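Local structure of DNA polymerase (Bacillus phage phi29, 2PY5) at residues F[330-335]-F[433-438]; F[225-230]-F[324-329]; F[260-265]-F[281-286]. The protein replicates the viral DNA by protein-primed, strand-displacing synthesis with high processivity and fidelity, and also carries 3'-5' exonuclease activity. The protein carries 2 engineered substitutions. All coordinates share one frame; numbering follows the deposited sequence.

Contact 1 of 3, residues F[330-335]-F[433-438]; sequences NVDLEL and ITAWAR
Ala435, Trp436 and Arg438 on helix 427-447 face Val331 and Asp332 in the first turn of helix 330-339. This is helix-helix packing in the polymerization region of a B-family polymerase: the local axes run 32° from parallel and approach to 9.1 Å. Ala435 sits where the backbones are nearest. Its CB lies 4.1 Å from Val331 CB, and its carbonyl O touches Val331 CG1, the branch anti to the backbone N (chi1 175°). The other branch meets Trp436: Val331 CG2 sits over the centre of one face of its six-membered ring, 3.8 Å from the centroid, a CH-pi contact. Trp436 NE1 is hydrogen-bonded to Leu262 O, which anchors one edge of the indole. Arg438, probably involved in binding template-primer structures, reaches back beside Ala435, and its guanidinium forms a salt bridge with Asp332, the two planes nearly coplanar. Asp332 OD2 is also hydrogen-bonded to Ser329 OG, and Arg438 NH1 to Gly228 O, so each charged group has a second partner. The grip is side-on, Arg438 NE meeting Asp332 OD1 at 3.2 Å and Arg438 NH2 meeting Asp332 OD2 at 2.9 Å, each on the syn side of the carboxylate and somewhat out of its plane.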
ATOM      1  N   ASN F 330     -15.960   6.714  18.224  1.00 32.68           N
ATOM      2  CA  ASN F 330     -16.306   7.934  18.946  1.00 31.78           C
ATOM      3  C   ASN F 330     -15.501   9.157  18.461  1.00 32.93           C
ATOM      4  O   ASN F 330     -15.984  10.288  18.524  1.00 33.67           O
ATOM      5  CB  ASN F 330     -16.179   7.772  20.482  1.00 32.49           C
ATOM      6  CG  ASN F 330     -14.792   7.340  20.932  1.00 32.67           C
ATOM      7  OD1 ASN F 330     -14.461   6.157  20.873  1.00 32.66           O
ATOM      8  ND2 ASN F 330     -13.990   8.301  21.416  1.00 34.34           N
ATOM      9  N   VAL F 331     -14.284   8.907  17.982  1.00 32.31           N
ATOM     10  CA  VAL F 331     -13.430   9.957  17.461  1.00 30.56           C
ATOM     11  C   VAL F 331     -14.113  10.559  16.206  1.00 31.08           C
ATOM     12  O   VAL F 331     -14.245  11.776  16.079  1.00 31.82           O
ATOM     13  CB  VAL F 331     -12.058   9.403  17.088  1.00 30.82           C
ATOM     14  CG1 VAL F 331     -11.225  10.479  16.424  1.00 31.03           C
ATOM     15  CG2 VAL F 331     -11.318   8.881  18.353  1.00 31.41           C
ATOM     16  N   ASP F 332     -14.511   9.698  15.288  1.00 30.82           N
ATOM     17  CA  ASP F 332     -15.190  10.162  14.062  1.00 30.94           C
ATOM     18  C   ASP F 332     -16.552  10.783  14.347  1.00 31.44           C
ATOM     19  O   ASP F 332     -16.942  11.782  13.707  1.00 31.36           O
ATOM     20  CB  ASP F 332     -15.348   9.009  13.065  1.00 31.38           C
ATOM     21  CG  ASP F 332     -14.027   8.508  12.533  1.00 33.40           C
ATOM     22  OD1 ASP F 332     -13.324   9.279  11.870  1.00 35.48           O
ATOM     23  OD2 ASP F 332     -13.701   7.317  12.740  1.00 37.07           O
ATOM     24  N   LEU F 333     -17.266  10.217  15.311  1.00 32.05           N
ATOM     25  CA  LEU F 333     -18.599  10.702  15.677  1.00 32.72           C
ATOM     26  C   LEU F 333     -18.505  12.111  16.280  1.00 31.37           C
ATOM     27  O   LEU F 333     -19.298  13.009  15.948  1.00 31.32           O
ATOM     28  CB  LEU F 333     -19.245   9.733  16.675  1.00 33.39           C
ATOM     29  CG  LEU F 333     -20.597  10.190  17.212  1.00 36.38           C
ATOM     30  CD1 LEU F 333     -21.635  10.298  16.092  1.00 37.74           C
ATOM     31  CD2 LEU F 333     -21.078   9.252  18.308  1.00 39.58           C
ATOM     32  N   GLU F 334     -17.526  12.352  17.159  1.00 32.10           N
ATOM     33  CA  GLU F 334     -17.399  13.685  17.717  1.00 32.28           C
ATOM     34  C   GLU F 334     -16.984  14.723  16.656  1.00 29.12           C
ATOM     35  O   GLU F 334     -17.447  15.862  16.680  1.00 31.31           O
ATOM     36  CB  GLU F 334     -16.477  13.688  18.914  1.00 36.96           C
ATOM     37  CG  GLU F 334     -17.072  12.900  20.108  1.00 38.81           C
ATOM     38  CD  GLU F 334     -18.462  13.393  20.618  1.00 43.55           C
ATOM     39  OE1 GLU F 334     -18.830  14.592  20.496  1.00 43.37           O
ATOM     40  OE2 GLU F 334     -19.197  12.548  21.169  1.00 48.28           O
ATOM     41  N   LEU F 335     -16.127  14.318  15.718  1.00 30.77           N
ATOM     42  CA  LEU F 335     -15.785  15.209  14.603  1.00 29.73           C
ATOM     43  C   LEU F 335     -17.056  15.573  13.823  1.00 30.44           C
ATOM     44  O   LEU F 335     -17.258  16.733  13.456  1.00 28.48           O
ATOM     45  CB  LEU F 335     -14.780  14.543  13.663  1.00 31.08           C
ATOM     46  CG  LEU F 335     -13.334  14.601  14.147  1.00 33.89           C
ATOM     47  CD1 LEU F 335     -12.492  13.609  13.333  1.00 33.73           C
ATOM     48  CD2 LEU F 335     -12.774  16.024  14.043  1.00 34.92           C
ATOM     49  N   ILE F 433      -6.866   3.385  15.112  1.00 28.76           N
ATOM     50  CA  ILE F 433      -5.589   3.946  14.677  1.00 29.11           C
ATOM     51  C   ILE F 433      -5.832   4.912  13.523  1.00 28.88           C
ATOM     52  O   ILE F 433      -5.314   6.043  13.536  1.00 30.48           O
ATOM     53  CB  ILE F 433      -4.567   2.868  14.334  1.00 29.93           C
ATOM     54  CG1 ILE F 433      -4.064   2.171  15.609  1.00 30.27           C
ATOM     55  CG2 ILE F 433      -3.362   3.492  13.567  1.00 30.36           C
ATOM     56  CD1 ILE F 433      -3.309   0.875  15.352  1.00 30.58           C
ATOM     57  N   THR F 434      -6.643   4.504  12.539  1.00 30.42           N
ATOM     58  CA  THR F 434      -6.912   5.394  11.398  1.00 30.98           C
ATOM     59  C   THR F 434      -7.814   6.577  11.815  1.00 30.63           C
ATOM     60  O   THR F 434      -7.631   7.701  11.320  1.00 29.81           O
ATOM     61  CB  THR F 434      -7.479   4.663  10.205  1.00 31.28           C
ATOM     62  OG1 THR F 434      -8.769   4.123  10.528  1.00 32.84           O
ATOM     63  CG2 THR F 434      -6.541   3.554   9.734  1.00 31.18           C
ATOM     64  N   ALA F 435      -8.726   6.358  12.772  1.00 28.88           N
ATOM     65  CA  ALA F 435      -9.595   7.432  13.265  1.00 28.65           C
ATOM     66  C   ALA F 435      -8.792   8.536  13.937  1.00 27.41           C
ATOM     67  O   ALA F 435      -8.972   9.709  13.654  1.00 30.05           O
ATOM     68  CB  ALA F 435     -10.683   6.888  14.213  1.00 29.27           C
ATOM     69  N   TRP F 436      -7.865   8.152  14.809  1.00 29.35           N
ATOM     70  CA  TRP F 436      -7.014   9.129  15.428  1.00 29.35           C
ATOM     71  C   TRP F 436      -6.125   9.851  14.402  1.00 28.18           C
ATOM     72  O   TRP F 436      -5.835  11.040  14.577  1.00 30.98           O
ATOM     73  CB  TRP F 436      -6.150   8.458  16.507  1.00 29.10           C
ATOM     74  CG  TRP F 436      -6.851   8.247  17.827  1.00 29.14           C
ATOM     75  CD1 TRP F 436      -7.056   7.055  18.480  1.00 29.16           C
ATOM     76  CD2 TRP F 436      -7.355   9.267  18.694  1.00 30.16           C
ATOM     77  NE1 TRP F 436      -7.692   7.277  19.680  1.00 30.01           N
ATOM     78  CE2 TRP F 436      -7.872   8.623  19.847  1.00 30.72           C
ATOM     79  CE3 TRP F 436      -7.418  10.657  18.617  1.00 29.26           C
ATOM     80  CZ2 TRP F 436      -8.463   9.323  20.876  1.00 31.51           C
ATOM     81  CZ3 TRP F 436      -7.995  11.347  19.654  1.00 31.23           C
ATOM     82  CH2 TRP F 436      -8.513  10.677  20.769  1.00 31.71           C
ATOM     83  N   ALA F 437      -5.658   9.130  13.376  1.00 29.00           N
ATOM     84  CA  ALA F 437      -4.844   9.733  12.329  1.00 30.32           C
ATOM     85  C   ALA F 437      -5.676  10.810  11.594  1.00 29.92           C
ATOM     86  O   ALA F 437      -5.215  11.947  11.395  1.00 31.50           O
ATOM     87  CB  ALA F 437      -4.386   8.700  11.384  1.00 32.51           C
ATOM     88  N   ARG F 438      -6.908  10.472  11.248  1.00 31.10           N
ATOM     89  CA  ARG F 438      -7.789  11.451  10.609  1.00 32.60           C
ATOM     90  C   ARG F 438      -8.017  12.652  11.514  1.00 30.72           C
ATOM     91  O   ARG F 438      -7.971  13.803  11.071  1.00 31.43           O
ATOM     92  CB  ARG F 438      -9.144  10.838  10.225  1.00 31.46           C
ATOM     93  CG  ARG F 438      -9.080   9.891   9.101  1.00 32.40           C
ATOM     94  CD  ARG F 438     -10.483   9.496   8.612  1.00 32.46           C
ATOM     95  NE  ARG F 438     -11.203   8.702   9.592  1.00 32.01           N
ATOM     96  CZ  ARG F 438     -10.996   7.411   9.837  1.00 29.66           C
ATOM     97  NH1 ARG F 438     -10.088   6.723   9.156  1.00 31.07           N
ATOM     98  NH2 ARG F 438     -11.716   6.781  10.740  1.00 31.35           N
TER

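Contact 2 of 3, residues F[225-230]-F[324-329]; sequences AYRGGF and ADLWLS
Arg227 and Ala225 dock a loop onto a strand, a buried and partly water-mediated contact between the linker leading into the polymerization region and strand 324-329. The loop, which runs from helix 216-223 to strand 231-233, carries the YxGG/A motif as Tyr226 to Gly229; this motif is important for DNA binding and for coordinating synthesis with degradation. Leu326 and Leu328 pair through their backbones with Ile288 and Gln286 of strand 283-294, while the backbone of Trp327, between them, is turned to the loop. Ala225 packs there, its CA lying 3.2 Å from Trp327 O in a CA-H...O contact and its CB 3.4 Å from the same Trp327 O. Arg227 reaches this carbonyl from farther along: the chain is extended from CG to NE (chi2 174°, chi3 163°), and NH1 donates to Trp327 O at 3.0 Å. The hydrogen bond is almost straight, 178° at the hydrogen, and the oxygen lies in the guanidinium plane. Leu328 CD2 covers one face of that group, 3.6 Å from Arg227 NH1. Two waters complete the seam. One donates to Ala225 O and accepts from Ser329 N, bridging the two backbones; the other accepts from Trp327 N at 2.9 Å and, weakly, from Arg227 NH2. Beyond the contact, Tyr226 turns away and packs on a sugar of the bound DNA, and Thr434 OG1 is hydrogen-bonded to Arg227 O. Backbone groups that a neighbouring strand could have paired are thus met by a charged side chain and by water. The cationic guanidinium would be expected to polarise the Trp327 carbonyl, which also receives the CA-H of Ala225.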
ATOM      1  N   ALA F 225     -16.897   0.489  10.548  1.00 29.97           N
ATOM      2  CA  ALA F 225     -16.303   1.708  11.030  1.00 29.80           C
ATOM      3  C   ALA F 225     -14.857   1.910  10.567  1.00 29.80           C
ATOM      4  O   ALA F 225     -14.224   2.906  10.965  1.00 29.68           O
ATOM      5  CB  ALA F 225     -16.371   1.738  12.597  1.00 29.30           C
ATOM      6  N   TYR F 226     -14.311   0.974   9.771  1.00 29.07           N
ATOM      7  CA  TYR F 226     -12.913   1.050   9.335  1.00 32.23           C
ATOM      8  C   TYR F 226     -12.813   1.886   8.074  1.00 33.47           C
ATOM      9  O   TYR F 226     -13.453   1.577   7.058  1.00 35.46           O
ATOM     10  CB  TYR F 226     -12.349  -0.345   9.087  1.00 31.73           C
ATOM     11  CG  TYR F 226     -10.841  -0.419   8.814  1.00 32.62           C
ATOM     12  CD1 TYR F 226      -9.943   0.189   9.640  1.00 33.37           C
ATOM     13  CD2 TYR F 226     -10.337  -1.171   7.763  1.00 34.99           C
ATOM     14  CE1 TYR F 226      -8.582   0.125   9.413  1.00 32.42           C
ATOM     15  CE2 TYR F 226      -8.976  -1.256   7.529  1.00 36.12           C
ATOM     16  CZ  TYR F 226      -8.094  -0.613   8.391  1.00 35.81           C
ATOM     17  OH  TYR F 226      -6.724  -0.686   8.192  1.00 36.26           O
ATOM     18  N   ARG F 227     -12.061   2.967   8.169  1.00 34.44           N
ATOM     19  CA  ARG F 227     -11.858   3.892   7.053  1.00 35.77           C
ATOM     20  C   ARG F 227     -10.375   4.219   6.986  1.00 33.93           C
ATOM     21  O   ARG F 227      -9.609   3.936   7.913  1.00 33.79           O
ATOM     22  CB  ARG F 227     -12.669   5.176   7.272  1.00 37.68           C
ATOM     23  CG  ARG F 227     -14.145   4.935   7.418  1.00 40.39           C
ATOM     24  CD  ARG F 227     -14.876   6.194   7.771  1.00 45.70           C
ATOM     25  NE  ARG F 227     -16.301   6.038   7.516  1.00 47.38           N
ATOM     26  CZ  ARG F 227     -17.179   5.478   8.347  1.00 47.68           C
ATOM     27  NH1 ARG F 227     -16.801   5.007   9.529  1.00 45.82           N
ATOM     28  NH2 ARG F 227     -18.451   5.389   7.983  1.00 47.95           N
ATOM     29  N   GLY F 228      -9.960   4.800   5.868  1.00 35.82           N
ATOM     30  CA  GLY F 228      -8.561   5.127   5.650  1.00 36.96           C
ATOM     31  C   GLY F 228      -8.267   6.599   5.863  1.00 38.23           C
ATOM     32  O   GLY F 228      -8.906   7.278   6.675  1.00 42.47           O
ATOM     33  N   GLY F 229      -7.319   7.109   5.107  1.00 34.27           N
ATOM     34  CA  GLY F 229      -6.858   8.465   5.284  1.00 33.90           C
ATOM     35  C   GLY F 229      -7.834   9.532   4.822  1.00 33.33           C
ATOM     36  O   GLY F 229      -8.671   9.293   3.949  1.00 35.58           O
ATOM     37  N   PHE F 230      -7.683  10.720   5.387  1.00 32.24           N
ATOM     38  CA  PHE F 230      -8.475  11.894   5.015  1.00 31.54           C
ATOM     39  C   PHE F 230      -7.767  12.637   3.870  1.00 32.37           C
ATOM     40  O   PHE F 230      -6.676  13.205   4.046  1.00 32.74           O
ATOM     41  CB  PHE F 230      -8.646  12.824   6.213  1.00 32.53           C
ATOM     42  CG  PHE F 230      -9.479  14.036   5.915  1.00 31.77           C
ATOM     43  CD1 PHE F 230     -10.840  13.922   5.750  1.00 32.16           C
ATOM     44  CD2 PHE F 230      -8.882  15.283   5.784  1.00 32.40           C
ATOM     45  CE1 PHE F 230     -11.606  15.042   5.431  1.00 32.24           C
ATOM     46  CE2 PHE F 230      -9.632  16.393   5.490  1.00 33.60           C
ATOM     47  CZ  PHE F 230     -11.005  16.264   5.330  1.00 31.94           C
ATOM     48  N   ALA F 324     -28.153   8.721   5.875  1.00 29.57           N
ATOM     49  CA  ALA F 324     -26.803   8.188   6.083  1.00 30.56           C
ATOM     50  C   ALA F 324     -26.887   7.113   7.150  1.00 33.07           C
ATOM     51  O   ALA F 324     -27.395   7.365   8.249  1.00 33.34           O
ATOM     52  CB  ALA F 324     -25.862   9.275   6.512  1.00 32.43           C
ATOM     53  N   ASP F 325     -26.394   5.918   6.830  1.00 30.55           N
ATOM     54  CA  ASP F 325     -26.351   4.823   7.782  1.00 29.64           C
ATOM     55  C   ASP F 325     -24.878   4.554   8.076  1.00 29.03           C
ATOM     56  O   ASP F 325     -24.157   4.047   7.213  1.00 32.63           O
ATOM     57  CB  ASP F 325     -27.047   3.588   7.233  1.00 31.73           C
ATOM     58  CG  ASP F 325     -27.215   2.511   8.279  1.00 33.61           C
ATOM     59  OD1 ASP F 325     -26.217   2.021   8.781  1.00 40.57           O
ATOM     60  OD2 ASP F 325     -28.357   2.132   8.580  1.00 40.71           O
ATOM     61  N   LEU F 326     -24.442   4.927   9.271  1.00 29.88           N
ATOM     62  CA  LEU F 326     -23.022   4.959   9.582  1.00 32.09           C
ATOM     63  C   LEU F 326     -22.692   4.196  10.846  1.00 33.71           C
ATOM     64  O   LEU F 326     -23.429   4.242  11.810  1.00 31.90           O
ATOM     65  CB  LEU F 326     -22.585   6.408   9.783  1.00 33.51           C
ATOM     66  CG  LEU F 326     -22.863   7.384   8.634  1.00 36.62           C
ATOM     67  CD1 LEU F 326     -22.779   8.819   9.140  1.00 37.47           C
ATOM     68  CD2 LEU F 326     -21.906   7.141   7.497  1.00 37.94           C
ATOM     69  N   TRP F 327     -21.541   3.521  10.833  1.00 33.03           N
ATOM     70  CA  TRP F 327     -20.914   3.006  12.043  1.00 29.89           C
ATOM     71  C   TRP F 327     -19.648   3.829  12.253  1.00 31.23           C
ATOM     72  O   TRP F 327     -18.755   3.794  11.398  1.00 31.95           O
ATOM     73  CB  TRP F 327     -20.554   1.543  11.866  1.00 31.84           C
ATOM     74  CG  TRP F 327     -21.724   0.645  11.781  1.00 30.51           C
ATOM     75  CD1 TRP F 327     -22.568   0.505  10.722  1.00 31.09           C
ATOM     76  CD2 TRP F 327     -22.195  -0.249  12.794  1.00 31.07           C
ATOM     77  NE1 TRP F 327     -23.542  -0.435  11.009  1.00 32.15           N
ATOM     78  CE2 TRP F 327     -23.322  -0.916  12.272  1.00 30.34           C
ATOM     79  CE3 TRP F 327     -21.754  -0.578  14.086  1.00 31.71           C
ATOM     80  CZ2 TRP F 327     -24.031  -1.872  13.000  1.00 31.41           C
ATOM     81  CZ3 TRP F 327     -22.475  -1.518  14.815  1.00 32.22           C
ATOM     82  CH2 TRP F 327     -23.593  -2.154  14.270  1.00 32.50           C
ATOM     83  N   LEU F 328     -19.577   4.551  13.371  1.00 30.60           N
ATOM     84  CA  LEU F 328     -18.503   5.519  13.628  1.00 31.57           C
ATOM     85  C   LEU F 328     -17.822   5.266  14.949  1.00 31.16           C
ATOM     86  O   LEU F 328     -18.484   5.109  15.973  1.00 32.12           O
ATOM     87  CB  LEU F 328     -19.062   6.953  13.653  1.00 32.25           C
ATOM     88  CG  LEU F 328     -19.775   7.430  12.377  1.00 33.13           C
ATOM     89  CD1 LEU F 328     -20.387   8.783  12.607  1.00 35.87           C
ATOM     90  CD2 LEU F 328     -18.797   7.485  11.236  1.00 36.20           C
ATOM     91  N   SER F 329     -16.493   5.274  14.930  1.00 32.06           N
ATOM     92  CA  SER F 329     -15.740   5.379  16.180  1.00 31.36           C
ATOM     93  C   SER F 329     -16.158   6.654  16.912  1.00 33.80           C
ATOM     94  O   SER F 329     -16.614   7.629  16.301  1.00 32.98           O
ATOM     95  CB  SER F 329     -14.239   5.417  15.885  1.00 32.44           C
ATOM     96  OG  SER F 329     -13.834   6.680  15.339  1.00 33.75           O
TER
HETATM   97  O   HOH W   1     -15.247   5.209  12.261  1.00 20.22           O
HETATM   98  O   HOH W   2     -20.106   3.023   8.354  1.00 23.38           O

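Contact 3 of 3, residues F[260-265]-F[281-286]; sequences SRLLPY and YPLHIQ. With EDO (1,2-ethanediol), chain I.
Leu283 of strand 283-294 inserts its side chain against Leu262, Leu263 and Pro264, an apolar contact within an antiparallel sheet of the polymerization region. The two segments do not pair directly. Both strand 263-265 and strand 283-294 pair with strand 340-356, Leu263 with Thr356 and Leu283 with Phe353, and the closest CA atoms across the contact, those of Pro264 and Leu283, stay 6.7 Å apart. At the end of helix 253-260, a 1,2-ethanediol, probably from the crystallisation liquor, donates from O2 to Ser260 O at 2.7 Å. From the backbone, Leu283 CB points toward residues 260-265. CG swings beside the backbone N (chi1 -62°), and the side chain forks there. CD1, anti to CA (chi2 -179°), runs to the backbone from Leu262 O through Leu263 C to Pro264 N, the last of these 3.5 Å from it. The proline ring lies beside it, Pro264 CD 3.8 Å from Leu283 CD1, and crosses the leucine at about a right angle. The other branch, Leu283 CD2, meets Leu262 CD2 at 3.9 Å, the two side chains lying alongside with their tips directed oppositely. Ala355 of strand 340-356 touches both leucines. The apolar patch extends one residue back in segment 281-286, where Leu262 CD2 lies 4.2 Å from Pro282 CG.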
ATOM      1  N   SER F 260       0.848   7.073  21.304  1.00 31.12           N
ATOM      2  CA  SER F 260       0.324   7.968  22.346  0.70 34.95           C
ATOM      3  C   SER F 260      -1.187   8.032  22.524  1.00 33.43           C
ATOM      4  O   SER F 260      -1.644   8.520  23.568  1.00 34.15           O
ATOM      5  CB  SER F 260       0.860   9.386  22.152  0.70 37.72           C
ATOM      6  OG  SER F 260       0.291  10.008  21.034  0.70 40.25           O
ATOM      7  N   ARG F 261      -1.966   7.511  21.582  1.00 31.62           N
ATOM      8  CA  ARG F 261      -3.411   7.630  21.698  1.00 29.76           C
ATOM      9  C   ARG F 261      -4.066   6.529  22.514  1.00 31.04           C
ATOM     10  O   ARG F 261      -3.527   5.444  22.656  1.00 31.94           O
ATOM     11  CB  ARG F 261      -4.098   7.674  20.325  1.00 29.76           C
ATOM     12  CG  ARG F 261      -3.628   8.811  19.450  1.00 30.52           C
ATOM     13  CD  ARG F 261      -4.111  10.162  19.905  1.00 31.45           C
ATOM     14  NE  ARG F 261      -3.961  11.144  18.834  1.00 31.26           N
ATOM     15  CZ  ARG F 261      -4.268  12.426  18.921  1.00 32.65           C
ATOM     16  NH1 ARG F 261      -4.747  12.942  20.053  1.00 33.55           N
ATOM     17  NH2 ARG F 261      -4.103  13.212  17.862  1.00 34.81           N
ATOM     18  N   LEU F 262      -5.226   6.848  23.071  1.00 30.59           N
ATOM     19  CA  LEU F 262      -6.064   5.855  23.739  1.00 31.33           C
ATOM     20  C   LEU F 262      -6.622   4.891  22.704  1.00 32.74           C
ATOM     21  O   LEU F 262      -7.342   5.305  21.795  1.00 31.51           O
ATOM     22  CB  LEU F 262      -7.207   6.542  24.479  1.00 32.30           C
ATOM     23  CG  LEU F 262      -8.060   5.683  25.397  1.00 32.15           C
ATOM     24  CD1 LEU F 262      -7.236   5.125  26.587  1.00 33.31           C
ATOM     25  CD2 LEU F 262      -9.246   6.515  25.886  1.00 35.31           C
ATOM     26  N   LEU F 263      -6.321   3.610  22.858  1.00 29.94           N
ATOM     27  CA  LEU F 263      -6.671   2.598  21.859  1.00 31.50           C
ATOM     28  C   LEU F 263      -7.377   1.400  22.487  1.00 34.13           C
ATOM     29  O   LEU F 263      -7.145   1.075  23.662  1.00 31.74           O
ATOM     30  CB  LEU F 263      -5.439   2.157  21.077  1.00 31.02           C
ATOM     31  CG  LEU F 263      -4.723   3.225  20.244  1.00 28.71           C
ATOM     32  CD1 LEU F 263      -3.364   2.756  19.738  1.00 30.41           C
ATOM     33  CD2 LEU F 263      -5.651   3.633  19.088  1.00 32.19           C
ATOM     34  N   PRO F 264      -8.245   0.737  21.722  1.00 29.59           N
ATOM     35  CA  PRO F 264      -9.097  -0.310  22.278  1.00 28.45           C
ATOM     36  C   PRO F 264      -8.406  -1.652  22.446  1.00 32.03           C
ATOM     37  O   PRO F 264      -7.512  -2.016  21.666  1.00 31.65           O
ATOM     38  CB  PRO F 264     -10.192  -0.433  21.204  1.00 31.03           C
ATOM     39  CG  PRO F 264      -9.454  -0.187  19.961  1.00 31.21           C
ATOM     40  CD  PRO F 264      -8.539   0.946  20.285  1.00 30.09           C
ATOM     41  N   TYR F 265      -8.869  -2.423  23.434  1.00 30.12           N
ATOM     42  CA  TYR F 265      -8.466  -3.816  23.570  1.00 32.33           C
ATOM     43  C   TYR F 265      -9.587  -4.618  24.244  1.00 30.04           C
ATOM     44  O   TYR F 265     -10.587  -4.049  24.754  1.00 30.68           O
ATOM     45  CB  TYR F 265      -7.147  -3.934  24.360  1.00 31.36           C
ATOM     46  CG  TYR F 265      -7.293  -3.698  25.840  1.00 30.97           C
ATOM     47  CD1 TYR F 265      -7.485  -4.765  26.717  1.00 30.83           C
ATOM     48  CD2 TYR F 265      -7.257  -2.417  26.368  1.00 31.77           C
ATOM     49  CE1 TYR F 265      -7.638  -4.556  28.075  1.00 29.65           C
ATOM     50  CE2 TYR F 265      -7.412  -2.203  27.761  1.00 30.60           C
ATOM     51  CZ  TYR F 265      -7.626  -3.277  28.579  1.00 30.38           C
ATOM     52  OH  TYR F 265      -7.764  -3.076  29.961  1.00 33.02           O
ATOM     53  N   TYR F 281     -14.982   1.289  29.840  1.00 30.34           N
ATOM     54  CA  TYR F 281     -15.104   1.014  28.398  1.00 30.66           C
ATOM     55  C   TYR F 281     -15.276   2.350  27.684  1.00 28.92           C
ATOM     56  O   TYR F 281     -16.359   2.653  27.177  1.00 31.56           O
ATOM     57  CB  TYR F 281     -16.300   0.102  28.099  1.00 30.13           C
ATOM     58  CG  TYR F 281     -16.136  -1.323  28.580  1.00 30.43           C
ATOM     59  CD1 TYR F 281     -16.275  -1.638  29.907  1.00 31.54           C
ATOM     60  CD2 TYR F 281     -15.870  -2.354  27.693  1.00 29.99           C
ATOM     61  CE1 TYR F 281     -16.109  -2.925  30.362  1.00 32.50           C
ATOM     62  CE2 TYR F 281     -15.727  -3.661  28.134  1.00 30.31           C
ATOM     63  CZ  TYR F 281     -15.844  -3.938  29.477  1.00 32.37           C
ATOM     64  OH  TYR F 281     -15.709  -5.243  29.969  1.00 33.77           O
ATOM     65  N   PRO F 282     -14.215   3.184  27.691  1.00 30.16           N
ATOM     66  CA  PRO F 282     -14.295   4.602  27.305  1.00 31.06           C
ATOM     67  C   PRO F 282     -14.277   4.903  25.789  1.00 31.47           C
ATOM     68  O   PRO F 282     -14.475   6.090  25.401  1.00 31.16           O
ATOM     69  CB  PRO F 282     -13.067   5.195  27.981  1.00 32.39           C
ATOM     70  CG  PRO F 282     -12.063   4.100  27.897  1.00 30.72           C
ATOM     71  CD  PRO F 282     -12.861   2.842  28.159  1.00 30.23           C
ATOM     72  N   LEU F 283     -14.049   3.881  24.965  1.00 30.47           N
ATOM     73  CA  LEU F 283     -14.101   4.002  23.508  1.00 30.58           C
ATOM     74  C   LEU F 283     -15.308   3.247  22.992  1.00 31.34           C
ATOM     75  O   LEU F 283     -15.720   2.241  23.556  1.00 31.05           O
ATOM     76  CB  LEU F 283     -12.848   3.438  22.835  1.00 30.78           C
ATOM     77  CG  LEU F 283     -11.512   4.098  23.169  1.00 30.57           C
ATOM     78  CD1 LEU F 283     -10.387   3.428  22.409  1.00 31.92           C
ATOM     79  CD2 LEU F 283     -11.525   5.620  22.912  1.00 32.89           C
ATOM     80  N   HIS F 284     -15.877   3.702  21.880  1.00 30.95           N
ATOM     81  CA  HIS F 284     -17.006   2.986  21.324  1.00 31.38           C
ATOM     82  C   HIS F 284     -17.144   3.201  19.831  1.00 31.93           C
ATOM     83  O   HIS F 284     -16.564   4.122  19.281  1.00 31.85           O
ATOM     84  CB  HIS F 284     -18.327   3.320  22.044  1.00 31.22           C
ATOM     85  CG  HIS F 284     -18.912   4.672  21.727  1.00 31.26           C
ATOM     86  ND1 HIS F 284     -18.487   5.835  22.324  1.00 32.24           N
ATOM     87  CD2 HIS F 284     -19.960   5.019  20.937  1.00 32.40           C
ATOM     88  CE1 HIS F 284     -19.206   6.855  21.868  1.00 34.05           C
ATOM     89  NE2 HIS F 284     -20.107   6.383  21.023  1.00 32.75           N
ATOM     90  N   ILE F 285     -17.923   2.320  19.226  1.00 30.51           N
ATOM     91  CA  ILE F 285     -18.378   2.446  17.830  1.00 30.56           C
ATOM     92  C   ILE F 285     -19.891   2.534  17.929  1.00 33.18           C
ATOM     93  O   ILE F 285     -20.518   1.699  18.567  1.00 31.75           O
ATOM     94  CB  ILE F 285     -17.909   1.253  16.968  1.00 30.29           C
ATOM     95  CG1 ILE F 285     -16.393   1.315  16.754  1.00 31.24           C
ATOM     96  CG2 ILE F 285     -18.631   1.258  15.580  1.00 32.04           C
ATOM     97  CD1 ILE F 285     -15.777   0.047  16.148  1.00 31.98           C
ATOM     98  N   GLN F 286     -20.451   3.568  17.303  1.00 31.95           N
ATOM     99  CA  GLN F 286     -21.899   3.858  17.350  1.00 30.47           C
ATOM    100  C   GLN F 286     -22.470   3.663  15.951  1.00 30.91           C
ATOM    101  O   GLN F 286     -21.967   4.258  15.003  1.00 31.80           O
ATOM    102  CB  GLN F 286     -22.126   5.293  17.813  1.00 31.28           C
ATOM    103  CG  GLN F 286     -23.586   5.742  17.897  1.00 31.00           C
ATOM    104  CD  GLN F 286     -24.337   5.088  19.053  1.00 32.45           C
ATOM    105  OE1 GLN F 286     -24.027   5.333  20.240  1.00 33.17           O
ATOM    106  NE2 GLN F 286     -25.350   4.286  18.723  1.00 31.31           N
TER
HETATM  107  C1  EDO I8004      -4.269   9.241  25.929  1.00 76.48           C
HETATM  108  O1  EDO I8004      -5.560   9.744  26.287  1.00 76.05           O
HETATM  109  C2  EDO I8004      -3.453  10.340  25.252  1.00 76.86           C
HETATM  110  O2  EDO I8004      -2.059  10.255  25.590  1.00 77.36           O

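From the N terminus, the loop 225-230 opens contact 2, which closes only at strand 324-329. Contact 3, between 260-265 and 281-286, is nested inside that span as a much shorter loop. Contact 1 begins directly afterwards, since helix 330-339 follows strand 324-329, and closes at 433-438; it is therefore in series with the other two, and none cross. Contacts 2 and 3 share a sheet, and Ile285 CG2 packs on Ala225 CB between them. Asn330 OD1 is hydrogen-bonded to His284 N, joining contact 1 to contact 3. Together they tie the motif loop, the antiparallel sheet and helices 330-339 and 427-447 together.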